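Local coordinates for ancylostoma secreted protein 1 (Necator americanus, PDB 3NT8), which is probably associated with the transition to parasitism by infective hookworm larvae and carries two CAP domains in one secreted chain, at residues 39-44 against 158-163; 358-363 against 396-401; 365-370 against 385-390. One frame throughout, in Å; residues are numbered along the deposited sequence.

Contact 1. Residues 39-44 against 158-163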
ATOM      1  N   ALA A  39      17.856  -8.417  19.328  1.00 15.79           N
ATOM      2  CA  ALA A  39      17.879  -6.995  19.605  1.00 16.58           C
ATOM      3  C   ALA A  39      17.255  -6.117  18.467  1.00 17.54           C
ATOM      4  O   ALA A  39      16.621  -5.136  18.754  1.00 17.17           O
ATOM      5  CB  ALA A  39      19.253  -6.527  19.983  1.00 16.08           C
ATOM      6  N   PHE A  40      17.484  -6.468  17.208  1.00 17.10           N
ATOM      7  CA  PHE A  40      16.747  -5.884  16.104  1.00 18.53           C
ATOM      8  C   PHE A  40      15.245  -6.103  16.231  1.00 18.02           C
ATOM      9  O   PHE A  40      14.455  -5.162  16.103  1.00 19.54           O
ATOM     10  CB  PHE A  40      17.221  -6.462  14.775  1.00 17.84           C
ATOM     11  CG  PHE A  40      18.560  -5.947  14.336  1.00 19.10           C
ATOM     12  CD1 PHE A  40      18.759  -4.595  14.110  1.00 20.24           C
ATOM     13  CD2 PHE A  40      19.615  -6.828  14.128  1.00 20.35           C
ATOM     14  CE1 PHE A  40      20.014  -4.150  13.684  1.00 19.70           C
ATOM     15  CE2 PHE A  40      20.833  -6.420  13.692  1.00 20.39           C
ATOM     16  CZ  PHE A  40      21.044  -5.079  13.475  1.00 20.64           C
ATOM     17  N   LEU A  41      14.847  -7.341  16.441  1.00 18.31           N
ATOM     18  CA  LEU A  41      13.441  -7.654  16.443  1.00 18.32           C
ATOM     19  C   LEU A  41      12.699  -6.985  17.593  1.00 19.13           C
ATOM     20  O   LEU A  41      11.604  -6.473  17.371  1.00 19.79           O
ATOM     21  CB  LEU A  41      13.243  -9.150  16.468  1.00 17.86           C
ATOM     22  CG  LEU A  41      11.824  -9.676  16.349  1.00 18.33           C
ATOM     23  CD1 LEU A  41      11.238  -9.356  14.991  1.00 15.61           C
ATOM     24  CD2 LEU A  41      11.807 -11.200  16.652  1.00 16.50           C
ATOM     25  N   ASP A  42      13.257  -7.047  18.816  1.00 18.85           N
ATOM     26  CA  ASP A  42      12.611  -6.491  20.002  1.00 17.86           C
ATOM     27  C   ASP A  42      12.469  -4.971  19.917  1.00 17.05           C
ATOM     28  O   ASP A  42      11.422  -4.386  20.302  1.00 16.60           O
ATOM     29  CB  ASP A  42      13.442  -6.850  21.258  1.00 18.52           C
ATOM     30  CG  ASP A  42      13.311  -8.305  21.649  1.00 20.81           C
ATOM     31  OD1 ASP A  42      12.447  -9.026  21.073  1.00 19.39           O
ATOM     32  OD2 ASP A  42      14.055  -8.715  22.569  1.00 24.41           O
ATOM     33  N   PHE A  43      13.518  -4.308  19.435  1.00 14.70           N
ATOM     34  CA  PHE A  43      13.467  -2.842  19.367  1.00 15.62           C
ATOM     35  C   PHE A  43      12.283  -2.435  18.435  1.00 15.32           C
ATOM     36  O   PHE A  43      11.530  -1.480  18.710  1.00 15.00           O
ATOM     37  CB  PHE A  43      14.817  -2.262  18.906  1.00 14.99           C
ATOM     38  CG  PHE A  43      14.918  -0.752  19.055  1.00 18.86           C
ATOM     39  CD1 PHE A  43      15.738  -0.187  20.059  1.00 21.93           C
ATOM     40  CD2 PHE A  43      14.223   0.107  18.201  1.00 14.93           C
ATOM     41  CE1 PHE A  43      15.818   1.183  20.203  1.00 19.87           C
ATOM     42  CE2 PHE A  43      14.313   1.494  18.357  1.00 19.46           C
ATOM     43  CZ  PHE A  43      15.136   2.026  19.343  1.00 19.52           C
ATOM     44  N   HIS A  44      12.100  -3.165  17.352  1.00 14.26           N
ATOM     45  CA  HIS A  44      11.058  -2.765  16.425  1.00 15.94           C
ATOM     46  C   HIS A  44       9.680  -3.001  17.050  1.00 16.97           C
ATOM     47  O   HIS A  44       8.830  -2.139  16.955  1.00 15.63           O
ATOM     48  CB  HIS A  44      11.144  -3.479  15.081  1.00 15.02           C
ATOM     49  CG  HIS A  44      12.146  -2.905  14.111  1.00 16.15           C
ATOM     50  ND1 HIS A  44      13.494  -3.207  14.149  1.00 17.19           N
ATOM     51  CD2 HIS A  44      11.979  -2.113  13.017  1.00 17.82           C
ATOM     52  CE1 HIS A  44      14.113  -2.585  13.154  1.00 14.02           C
ATOM     53  NE2 HIS A  44      13.215  -1.924  12.447  1.00 16.44           N
ATOM     54  N   THR A 158       4.872  -7.012   8.138  1.00 17.03           N
ATOM     55  CA  THR A 158       4.857  -8.189   8.980  1.00 17.20           C
ATOM     56  C   THR A 158       6.250  -8.864   9.084  1.00 18.80           C
ATOM     57  O   THR A 158       6.486  -9.666  10.000  1.00 19.03           O
ATOM     58  CB  THR A 158       3.890  -9.232   8.380  1.00 16.24           C
ATOM     59  OG1 THR A 158       4.281  -9.505   7.026  1.00 18.28           O
ATOM     60  CG2 THR A 158       2.422  -8.701   8.411  1.00 17.11           C
ATOM     61  N   LYS A 159       7.153  -8.586   8.133  1.00 18.22           N
ATOM     62  CA  LYS A 159       8.456  -9.295   8.130  1.00 19.73           C
ATOM     63  C   LYS A 159       9.666  -8.361   8.201  1.00 20.11           C
ATOM     64  O   LYS A 159       9.672  -7.274   7.597  1.00 19.13           O
ATOM     65  CB  LYS A 159       8.594 -10.215   6.927  1.00 20.22           C
ATOM     66  CG  LYS A 159       7.835 -11.542   7.021  1.00 25.36           C
ATOM     67  CD  LYS A 159       8.308 -12.633   6.019  1.00 30.24           C
ATOM     68  CE  LYS A 159       7.759 -12.508   4.612  1.00 38.78           C
ATOM     69  NZ  LYS A 159       6.306 -12.878   4.481  1.00 42.48           N
ATOM     70  N   LEU A 160      10.695  -8.804   8.927  1.00 19.95           N
ATOM     71  CA  LEU A 160      11.868  -7.989   9.216  1.00 21.78           C
ATOM     72  C   LEU A 160      13.149  -8.775   8.897  1.00 22.42           C
ATOM     73  O   LEU A 160      13.216  -9.967   9.206  1.00 23.18           O
ATOM     74  CB  LEU A 160      11.894  -7.611  10.707  1.00 21.17           C
ATOM     75  CG  LEU A 160      13.122  -6.807  11.145  1.00 22.59           C
ATOM     76  CD1 LEU A 160      13.160  -5.488  10.451  1.00 23.48           C
ATOM     77  CD2 LEU A 160      13.256  -6.629  12.678  1.00 24.63           C
ATOM     78  N   GLY A 161      14.154  -8.112   8.308  1.00 21.72           N
ATOM     79  CA  GLY A 161      15.475  -8.731   8.120  1.00 21.84           C
ATOM     80  C   GLY A 161      16.587  -7.720   8.310  1.00 21.98           C
ATOM     81  O   GLY A 161      16.641  -6.710   7.594  1.00 21.74           O
ATOM     82  N   CYS A 162      17.465  -7.965   9.283  1.00 20.84           N
ATOM     83  CA  CYS A 162      18.559  -7.010   9.519  1.00 21.32           C
ATOM     84  C   CYS A 162      19.928  -7.738   9.579  1.00 21.53           C
ATOM     85  O   CYS A 162      19.969  -8.942   9.905  1.00 20.96           O
ATOM     86  CB  CYS A 162      18.352  -6.173  10.797  1.00 20.46           C
ATOM     87  SG  CYS A 162      16.762  -5.406  11.149  1.00 20.60           S
ATOM     88  N   ALA A 163      21.005  -6.976   9.311  1.00 19.74           N
ATOM     89  CA  ALA A 163      22.369  -7.438   9.331  1.00 20.53           C
ATOM     90  C   ALA A 163      23.339  -6.238   9.451  1.00 20.59           C
ATOM     91  O   ALA A 163      22.973  -5.147   9.046  1.00 22.14           O
ATOM     92  CB  ALA A 163      22.654  -8.287   8.030  1.00 20.09           C
TER
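Phe40 and His44, one turn apart on helix 34-52, lie against Cys162 and Leu160 of strand 159-167, part of the helix-on-sheet layering of the first CAP domain. The short helix and strand segments run at 133° to each other, their axes approaching to 9.1 Å.

The aromatic contacts dominate. Cys162 CB stands over the middle of the Phe40 ring, 3.5 Å from its centroid, a CH-pi contact that suits a small side chain set against a broad flat one. Its sulfur lies oblique to the same ring at 4.1 Å from the centroid; SG is tied to Cys175 in a disulfide, which probably limits the movement of the surface against Phe40. Both methyls of Leu160 meet His44: CD1 lies over one face, 4.2 Å from the centroid and displaced toward the rim, and CD2 comes to 3.7 Å from ND1. Leu123 of helix 119-127 touches both Phe40 and His44.

Aliphatic packing adds Leu41. Leu160 CG sits anti to the backbone N (chi1 177°), which sends the fork toward the helix, and CD2 also meets Leu41 CD1 at 4.1 Å.

Polar atoms are satisfied within the helix and beyond it. His44 NE2 is hydrogen-bonded to Tyr177 OH on the neighbouring strand, while on the other ring nitrogen the N-H of ND1 reaches Phe40 O in the plane of the imidazole, 2.9 Å away and nearly straight at 168°.

Contact 2. Residues 358-363 against 396-401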
ATOM      1  N   HIS A 358      -7.577   8.969 -13.027  1.00 16.64           N
ATOM      2  CA  HIS A 358      -7.619   7.641 -12.400  1.00 15.79           C
ATOM      3  C   HIS A 358      -8.762   7.423 -11.408  1.00 13.62           C
ATOM      4  O   HIS A 358      -9.395   6.383 -11.438  1.00 12.22           O
ATOM      5  CB  HIS A 358      -6.309   7.313 -11.693  1.00 16.56           C
ATOM      6  CG  HIS A 358      -5.107   7.601 -12.519  1.00 20.05           C
ATOM      7  ND1 HIS A 358      -4.310   8.705 -12.305  1.00 22.48           N
ATOM      8  CD2 HIS A 358      -4.587   6.948 -13.584  1.00 24.51           C
ATOM      9  CE1 HIS A 358      -3.351   8.720 -13.211  1.00 27.77           C
ATOM     10  NE2 HIS A 358      -3.506   7.676 -14.008  1.00 27.40           N
ATOM     11  N   TYR A 359      -8.985   8.387 -10.524  1.00 11.85           N
ATOM     12  CA  TYR A 359     -10.151   8.435  -9.680  1.00 12.55           C
ATOM     13  C   TYR A 359     -11.493   8.413 -10.487  1.00 12.10           C
ATOM     14  O   TYR A 359     -12.376   7.644 -10.186  1.00 15.76           O
ATOM     15  CB  TYR A 359     -10.069   9.674  -8.749  1.00 10.62           C
ATOM     16  CG  TYR A 359     -11.431  10.036  -8.225  1.00 16.28           C
ATOM     17  CD1 TYR A 359     -11.982   9.369  -7.126  1.00 13.30           C
ATOM     18  CD2 TYR A 359     -12.222  11.016  -8.865  1.00 17.43           C
ATOM     19  CE1 TYR A 359     -13.273   9.645  -6.695  1.00 16.17           C
ATOM     20  CE2 TYR A 359     -13.529  11.306  -8.400  1.00 19.88           C
ATOM     21  CZ  TYR A 359     -14.025  10.627  -7.298  1.00 19.20           C
ATOM     22  OH  TYR A 359     -15.304  10.876  -6.836  1.00 22.32           O
ATOM     23  N   THR A 360     -11.624   9.200 -11.536  1.00 12.38           N
ATOM     24  CA  THR A 360     -12.872   9.337 -12.281  1.00 12.28           C
ATOM     25  C   THR A 360     -13.281   8.006 -12.882  1.00 12.84           C
ATOM     26  O   THR A 360     -14.423   7.581 -12.751  1.00 11.94           O
ATOM     27  CB  THR A 360     -12.834  10.491 -13.287  1.00 13.63           C
ATOM     28  OG1 THR A 360     -11.655  10.428 -14.115  1.00 13.72           O
ATOM     29  CG2 THR A 360     -12.825  11.830 -12.550  1.00 13.75           C
ATOM     30  N   GLN A 361     -12.322   7.299 -13.465  1.00 11.74           N
ATOM     31  CA  GLN A 361     -12.619   6.003 -14.003  1.00 10.22           C
ATOM     32  C   GLN A 361     -13.005   5.001 -12.929  1.00  9.50           C
ATOM     33  O   GLN A 361     -13.795   4.078 -13.171  1.00  8.30           O
ATOM     34  CB  GLN A 361     -11.404   5.495 -14.803  1.00 10.63           C
ATOM     35  CG  GLN A 361     -11.557   4.152 -15.502  1.00  9.80           C
ATOM     36  CD  GLN A 361     -12.672   4.178 -16.521  1.00 16.05           C
ATOM     37  OE1 GLN A 361     -12.479   4.519 -17.711  1.00 17.07           O
ATOM     38  NE2 GLN A 361     -13.853   3.792 -16.066  1.00 14.87           N
ATOM     39  N   MET A 362     -12.433   5.131 -11.750  1.00  9.39           N
ATOM     40  CA  MET A 362     -12.838   4.220 -10.657  1.00 10.63           C
ATOM     41  C   MET A 362     -14.292   4.506 -10.179  1.00 11.56           C
ATOM     42  O   MET A 362     -15.043   3.574  -9.822  1.00 11.52           O
ATOM     43  CB  MET A 362     -11.864   4.301  -9.484  1.00 11.48           C
ATOM     44  CG  MET A 362     -10.510   3.670  -9.754  1.00 10.88           C
ATOM     45  SD  MET A 362      -9.411   3.734  -8.290  1.00 16.78           S
ATOM     46  CE  MET A 362     -10.233   2.640  -7.103  1.00  2.51           C
ATOM     47  N   ALA A 363     -14.679   5.781 -10.168  1.00 10.96           N
ATOM     48  CA  ALA A 363     -15.975   6.205  -9.680  1.00 10.90           C
ATOM     49  C   ALA A 363     -17.026   6.282 -10.785  1.00 12.49           C
ATOM     50  O   ALA A 363     -18.169   6.622 -10.495  1.00 13.32           O
ATOM     51  CB  ALA A 363     -15.869   7.573  -9.025  1.00  9.60           C
ATOM     52  N   HIS A 396     -18.518  15.309 -19.261  1.00 21.63           N
ATOM     53  CA  HIS A 396     -19.642  14.505 -18.707  1.00 20.16           C
ATOM     54  C   HIS A 396     -19.478  14.319 -17.197  1.00 19.52           C
ATOM     55  O   HIS A 396     -18.342  14.355 -16.687  1.00 18.12           O
ATOM     56  CB  HIS A 396     -19.648  13.140 -19.363  1.00 20.32           C
ATOM     57  CG  HIS A 396     -20.928  12.380 -19.205  1.00 23.33           C
ATOM     58  ND1 HIS A 396     -21.268  11.736 -18.034  1.00 20.04           N
ATOM     59  CD2 HIS A 396     -21.925  12.109 -20.092  1.00 24.31           C
ATOM     60  CE1 HIS A 396     -22.423  11.117 -18.196  1.00 23.66           C
ATOM     61  NE2 HIS A 396     -22.842  11.325 -19.433  1.00 27.31           N
ATOM     62  N   VAL A 397     -20.593  14.181 -16.466  1.00 17.59           N
ATOM     63  CA  VAL A 397     -20.525  13.888 -15.053  1.00 16.61           C
ATOM     64  C   VAL A 397     -19.873  12.502 -14.824  1.00 16.22           C
ATOM     65  O   VAL A 397     -20.008  11.594 -15.639  1.00 15.25           O
ATOM     66  CB  VAL A 397     -21.889  13.941 -14.379  1.00 16.73           C
ATOM     67  CG1 VAL A 397     -22.492  15.400 -14.384  1.00 16.74           C
ATOM     68  CG2 VAL A 397     -22.753  12.998 -15.037  1.00 15.67           C
ATOM     69  N   ILE A 398     -19.127  12.370 -13.727  1.00 16.71           N
ATOM     70  CA  ILE A 398     -18.455  11.108 -13.407  1.00 15.64           C
ATOM     71  C   ILE A 398     -19.540  10.103 -12.992  1.00 14.71           C
ATOM     72  O   ILE A 398     -19.480   8.913 -13.323  1.00 14.48           O
ATOM     73  CB  ILE A 398     -17.404  11.264 -12.286  1.00 16.20           C
ATOM     74  CG1 ILE A 398     -16.369  12.321 -12.626  1.00 16.07           C
ATOM     75  CG2 ILE A 398     -16.736   9.908 -11.912  1.00 13.03           C
ATOM     76  CD1 ILE A 398     -15.765  12.949 -11.359  1.00 22.11           C
ATOM     77  N   TYR A 399     -20.522  10.577 -12.254  1.00 14.52           N
ATOM     78  CA  TYR A 399     -21.676   9.729 -11.890  1.00 14.34           C
ATOM     79  C   TYR A 399     -22.913  10.617 -11.728  1.00 15.19           C
ATOM     80  O   TYR A 399     -22.793  11.839 -11.390  1.00 14.23           O
ATOM     81  CB  TYR A 399     -21.410   8.888 -10.639  1.00 14.56           C
ATOM     82  CG  TYR A 399     -20.908   9.618  -9.400  1.00 12.65           C
ATOM     83  CD1 TYR A 399     -21.791  10.341  -8.579  1.00 15.04           C
ATOM     84  CD2 TYR A 399     -19.577   9.543  -9.045  1.00 11.82           C
ATOM     85  CE1 TYR A 399     -21.369  10.981  -7.460  1.00 13.58           C
ATOM     86  CE2 TYR A 399     -19.111  10.159  -7.901  1.00 12.28           C
ATOM     87  CZ  TYR A 399     -20.032  10.894  -7.116  1.00 16.14           C
ATOM     88  OH  TYR A 399     -19.661  11.534  -5.994  1.00 18.05           O
ATOM     89  N   THR A 400     -24.091  10.031 -12.007  1.00 15.96           N
ATOM     90  CA  THR A 400     -25.369  10.743 -11.887  1.00 14.58           C
ATOM     91  C   THR A 400     -25.665  10.922 -10.401  1.00 15.40           C
ATOM     92  O   THR A 400     -25.612   9.956  -9.584  1.00 15.03           O
ATOM     93  CB  THR A 400     -26.531   9.934 -12.493  1.00 15.52           C
ATOM     94  OG1 THR A 400     -26.239   9.670 -13.860  1.00 16.12           O
ATOM     95  CG2 THR A 400     -27.885  10.751 -12.407  1.00 11.63           C
ATOM     96  N   MET A 401     -26.033  12.136 -10.084  1.00 15.02           N
ATOM     97  CA  MET A 401     -26.183  12.589  -8.749  1.00 17.30           C
ATOM     98  C   MET A 401     -27.618  12.487  -8.216  1.00 17.79           C
ATOM     99  O   MET A 401     -28.607  12.859  -8.895  1.00 17.46           O
ATOM    100  CB  MET A 401     -25.626  14.043  -8.654  1.00 18.15           C
ATOM    101  CG  MET A 401     -24.123  14.159  -8.685  1.00 16.31           C
ATOM    102  SD  MET A 401     -23.600  15.873  -8.694  1.00 27.36           S
ATOM    103  CE  MET A 401     -23.952  16.232 -10.435  1.00 23.72           C
TER
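Ile398 is the main bump of this contact, a branched side chain pushed from an irregular loop against the flank of helix 357-363. The hollow that receives it is built from Tyr359, Thr360 and Ala363, three residues that share one side of the helix. With CG1 anti to the carbonyl carbon (chi1 -56°), the two branches of Ile398 part over the helix. CD1 presses on the methyl of Thr360, the CD1 to CG2 distance of 3.4 Å being tighter than usual for two carbons, and it also lies obliquely to the Tyr359 ring, 4.1 Å from CE2. The other branch, CG2, lies 3.4 Å from Thr360 O and settles beside Ala363 CB at 3.8 Å, where a bare methyl lets the loop come close to the helix.

In this second CAP domain the contact brings the loop after strand 381-388 back over a helix that precedes the sheet's central hairpin. Thr360 meets the loop twice: its methyl touches Ile398, and OG1 is hydrogen-bonded to Asn392 OD1, earlier in the same loop.

Tyr399 adds a flat wedge beside the isoleucine. Its edge, not its face, is turned to the helix, so that CD2 comes 3.6 Å from Ala363 O and CE2 lies 4.0 Å from Tyr359 OH. The two tyrosine side chains cross at about a right angle. At its far tip Tyr399 OH is hydrogen-bonded to Pro266 O, and the ring also touches Val252 of helix 235-253, while the Tyr359 ring meets Trp330 edge-to-face.

Contact 3. Residues 365-370 against 385-390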
ATOM      1  N   ASP A 365     -19.977   5.731 -13.064  1.00 18.81           N
ATOM      2  CA  ASP A 365     -21.129   4.914 -12.715  1.00 19.83           C
ATOM      3  C   ASP A 365     -21.486   3.874 -13.748  1.00 20.08           C
ATOM      4  O   ASP A 365     -21.975   2.821 -13.378  1.00 20.98           O
ATOM      5  CB  ASP A 365     -22.369   5.734 -12.272  1.00 20.47           C
ATOM      6  CG  ASP A 365     -22.918   6.628 -13.338  1.00 20.40           C
ATOM      7  OD1 ASP A 365     -22.220   6.948 -14.265  1.00 24.14           O
ATOM      8  OD2 ASP A 365     -24.046   7.110 -13.223  1.00 25.91           O
ATOM      9  N   THR A 366     -21.317   4.196 -15.032  1.00 19.59           N
ATOM     10  CA  THR A 366     -21.653   3.247 -16.121  1.00 18.79           C
ATOM     11  C   THR A 366     -20.620   2.162 -16.285  1.00 17.24           C
ATOM     12  O   THR A 366     -20.937   1.130 -16.838  1.00 17.78           O
ATOM     13  CB  THR A 366     -21.941   3.907 -17.487  1.00 17.71           C
ATOM     14  OG1 THR A 366     -20.844   4.746 -17.880  1.00 19.13           O
ATOM     15  CG2 THR A 366     -23.232   4.745 -17.361  1.00 23.08           C
ATOM     16  N   THR A 367     -19.399   2.394 -15.806  1.00 16.53           N
ATOM     17  CA  THR A 367     -18.351   1.363 -15.774  1.00 15.88           C
ATOM     18  C   THR A 367     -18.666   0.257 -14.722  1.00 17.42           C
ATOM     19  O   THR A 367     -18.934   0.573 -13.564  1.00 18.62           O
ATOM     20  CB  THR A 367     -16.998   2.019 -15.443  1.00 16.30           C
ATOM     21  OG1 THR A 367     -16.712   3.017 -16.459  1.00 13.91           O
ATOM     22  CG2 THR A 367     -15.879   0.967 -15.382  1.00 15.54           C
ATOM     23  N   TYR A 368     -18.627  -1.022 -15.126  1.00 18.32           N
ATOM     24  CA  TYR A 368     -18.980  -2.133 -14.217  1.00 19.05           C
ATOM     25  C   TYR A 368     -18.136  -3.443 -14.389  1.00 20.00           C
ATOM     26  O   TYR A 368     -18.251  -4.362 -13.565  1.00 21.46           O
ATOM     27  CB  TYR A 368     -20.509  -2.398 -14.244  1.00 18.26           C
ATOM     28  CG  TYR A 368     -21.015  -3.050 -15.498  1.00 19.91           C
ATOM     29  CD1 TYR A 368     -21.190  -4.439 -15.584  1.00 22.79           C
ATOM     30  CD2 TYR A 368     -21.328  -2.279 -16.612  1.00 22.71           C
ATOM     31  CE1 TYR A 368     -21.622  -5.051 -16.796  1.00 22.08           C
ATOM     32  CE2 TYR A 368     -21.770  -2.866 -17.799  1.00 23.08           C
ATOM     33  CZ  TYR A 368     -21.913  -4.239 -17.888  1.00 24.36           C
ATOM     34  OH  TYR A 368     -22.365  -4.776 -19.080  1.00 23.96           O
ATOM     35  N   LYS A 369     -17.332  -3.562 -15.451  1.00 19.86           N
ATOM     36  CA  LYS A 369     -16.409  -4.698 -15.591  1.00 20.01           C
ATOM     37  C   LYS A 369     -14.992  -4.239 -15.284  1.00 21.24           C
ATOM     38  O   LYS A 369     -14.473  -3.247 -15.873  1.00 21.96           O
ATOM     39  CB  LYS A 369     -16.439  -5.312 -16.990  1.00 19.49           C
ATOM     40  CG  LYS A 369     -17.824  -5.814 -17.402  1.00 20.02           C
ATOM     41  CD  LYS A 369     -17.783  -6.142 -18.887  1.00 26.21           C
ATOM     42  CE  LYS A 369     -19.127  -6.721 -19.414  1.00 29.82           C
ATOM     43  NZ  LYS A 369     -19.103  -7.124 -20.879  1.00 31.73           N
ATOM     44  N   LEU A 370     -14.378  -4.965 -14.366  1.00 19.96           N
ATOM     45  CA  LEU A 370     -13.041  -4.733 -13.961  1.00 20.24           C
ATOM     46  C   LEU A 370     -12.197  -5.982 -14.361  1.00 20.77           C
ATOM     47  O   LEU A 370     -12.689  -7.127 -14.258  1.00 22.10           O
ATOM     48  CB  LEU A 370     -13.012  -4.545 -12.449  1.00 19.68           C
ATOM     49  CG  LEU A 370     -11.661  -4.247 -11.830  1.00 18.45           C
ATOM     50  CD1 LEU A 370     -11.240  -2.811 -12.126  1.00 16.07           C
ATOM     51  CD2 LEU A 370     -11.549  -4.551 -10.327  1.00 19.21           C
ATOM     52  N   CYS A 385      -5.049  -1.764 -14.581  1.00 17.37           N
ATOM     53  CA  CYS A 385      -6.453  -2.170 -14.554  1.00 17.50           C
ATOM     54  C   CYS A 385      -7.235  -1.586 -15.744  1.00 16.60           C
ATOM     55  O   CYS A 385      -7.072  -0.427 -16.121  1.00 16.74           O
ATOM     56  CB  CYS A 385      -7.146  -1.667 -13.289  1.00 19.01           C
ATOM     57  SG  CYS A 385      -6.691  -2.538 -11.778  1.00 20.10           S
ATOM     58  N   GLN A 386      -8.171  -2.369 -16.249  1.00 14.76           N
ATOM     59  CA  GLN A 386      -8.972  -1.957 -17.418  1.00 14.99           C
ATOM     60  C   GLN A 386     -10.440  -2.052 -17.065  1.00 14.30           C
ATOM     61  O   GLN A 386     -10.838  -2.819 -16.217  1.00 14.19           O
ATOM     62  CB  GLN A 386      -8.641  -2.788 -18.680  1.00 15.27           C
ATOM     63  CG  GLN A 386      -7.286  -2.433 -19.329  1.00 16.27           C
ATOM     64  CD  GLN A 386      -7.026  -3.199 -20.627  1.00 16.96           C
ATOM     65  OE1 GLN A 386      -7.887  -3.925 -21.141  1.00 13.48           O
ATOM     66  NE2 GLN A 386      -5.826  -3.013 -21.171  1.00 18.95           N
ATOM     67  N   TYR A 387     -11.242  -1.289 -17.747  1.00 13.77           N
ATOM     68  CA  TYR A 387     -12.546  -0.860 -17.253  1.00 14.58           C
ATOM     69  C   TYR A 387     -13.545  -0.854 -18.372  1.00 15.99           C
ATOM     70  O   TYR A 387     -13.376  -0.114 -19.353  1.00 18.56           O
ATOM     71  CB  TYR A 387     -12.430   0.535 -16.647  1.00 11.42           C
ATOM     72  CG  TYR A 387     -11.525   0.624 -15.382  1.00 14.91           C
ATOM     73  CD1 TYR A 387     -12.063   0.513 -14.076  1.00 10.47           C
ATOM     74  CD2 TYR A 387     -10.157   0.915 -15.483  1.00 12.08           C
ATOM     75  CE1 TYR A 387     -11.279   0.619 -12.980  1.00  8.90           C
ATOM     76  CE2 TYR A 387      -9.364   1.066 -14.365  1.00 11.04           C
ATOM     77  CZ  TYR A 387      -9.931   0.875 -13.117  1.00 10.40           C
ATOM     78  OH  TYR A 387      -9.151   0.969 -11.999  1.00 15.59           O
ATOM     79  N   GLY A 388     -14.596  -1.657 -18.248  1.00 17.10           N
ATOM     80  CA  GLY A 388     -15.601  -1.756 -19.289  1.00 19.22           C
ATOM     81  C   GLY A 388     -17.003  -1.472 -18.768  1.00 21.23           C
ATOM     82  O   GLY A 388     -17.351  -1.898 -17.674  1.00 22.50           O
ATOM     83  N   PRO A 389     -17.794  -0.678 -19.508  1.00 22.65           N
ATOM     84  CA  PRO A 389     -17.363  -0.057 -20.759  1.00 24.06           C
ATOM     85  C   PRO A 389     -16.393   1.182 -20.661  1.00 24.82           C
ATOM     86  O   PRO A 389     -15.739   1.575 -21.639  1.00 27.02           O
ATOM     87  CB  PRO A 389     -18.690   0.297 -21.437  1.00 24.71           C
ATOM     88  CG  PRO A 389     -19.678   0.456 -20.312  1.00 23.17           C
ATOM     89  CD  PRO A 389     -19.170  -0.283 -19.139  1.00 22.01           C
ATOM     90  N   GLY A 390     -16.190   1.798 -19.542  1.00 23.73           N
ATOM     91  CA  GLY A 390     -15.065   2.749 -19.686  1.00 23.71           C
ATOM     92  C   GLY A 390     -15.614   4.165 -19.754  1.00 22.32           C
ATOM     93  O   GLY A 390     -16.554   4.440 -20.512  1.00 22.37           O
TER
HETATM   94  O   HOH W   1     -19.162   4.166 -19.728  1.00 25.53           O
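A classic beta bulge marks this end of the hairpin formed by strands 369-376 and 381-388, with Tyr368 and Lys369 both facing Gly388. Gly388 O accepts from Lys369 N at 2.8 Å, in the carbonyl plane, and from Tyr368 N at 3.0 Å, tilted 28° out of it. Gly388 N returns a bond to Lys369 O at 2.9 Å, completing the antiparallel hydrogen-bonded pair.

Leu370 and Tyr387 lie side by side on one face of the sheet, Leu370 CD1 touching Tyr387 CE1 at 3.5 Å. Thr367 CG2 lies 3.7 Å from Tyr387 CB and near the plane of the ring, at its edge. Tyr387 OH is held by His245 and Asn307.

Past the bulge, a cis peptide bond precedes Pro389, whose CD packs against Tyr368 CD2 at 3.9 Å and lies 3.2 Å from Thr366 O. Thr367 OG1 takes a bond from Gln361 and a weak one from Gly390 N, while a water joins Thr366 OG1 to Gly390 O. At Gly390 phi is 105°, where a side chain would jam against the preceding carbonyl O.

Backbone bonds thus fix the register, and a carbonyl accepting two N-H groups lets the strand carry an extra residue.

In the fold
Contact 1 belongs to the first CAP domain and contacts 2 and 3 to the second, so they report on two copies of one fold. Contact 1 closes before the others open, and its centre is 43 Å from contact 2 and 42 Å from contact 3, across the chain's centre. Both domains have a four-stranded sheet of the same strand order; contact 1 involves strand 159-167, and contact 3 its counterpart, 369-376, paired with 381-388. Contacts 2 and 3 are neighbours, 11 Å between centres, with the hairpin of contact 3 falling between the segments of contact 2. Gln361 to Thr367 and Thr400 to Asp365 probably hydrogen-bond, tying helix 357-363 and the later loop to the one entering strand 369-376.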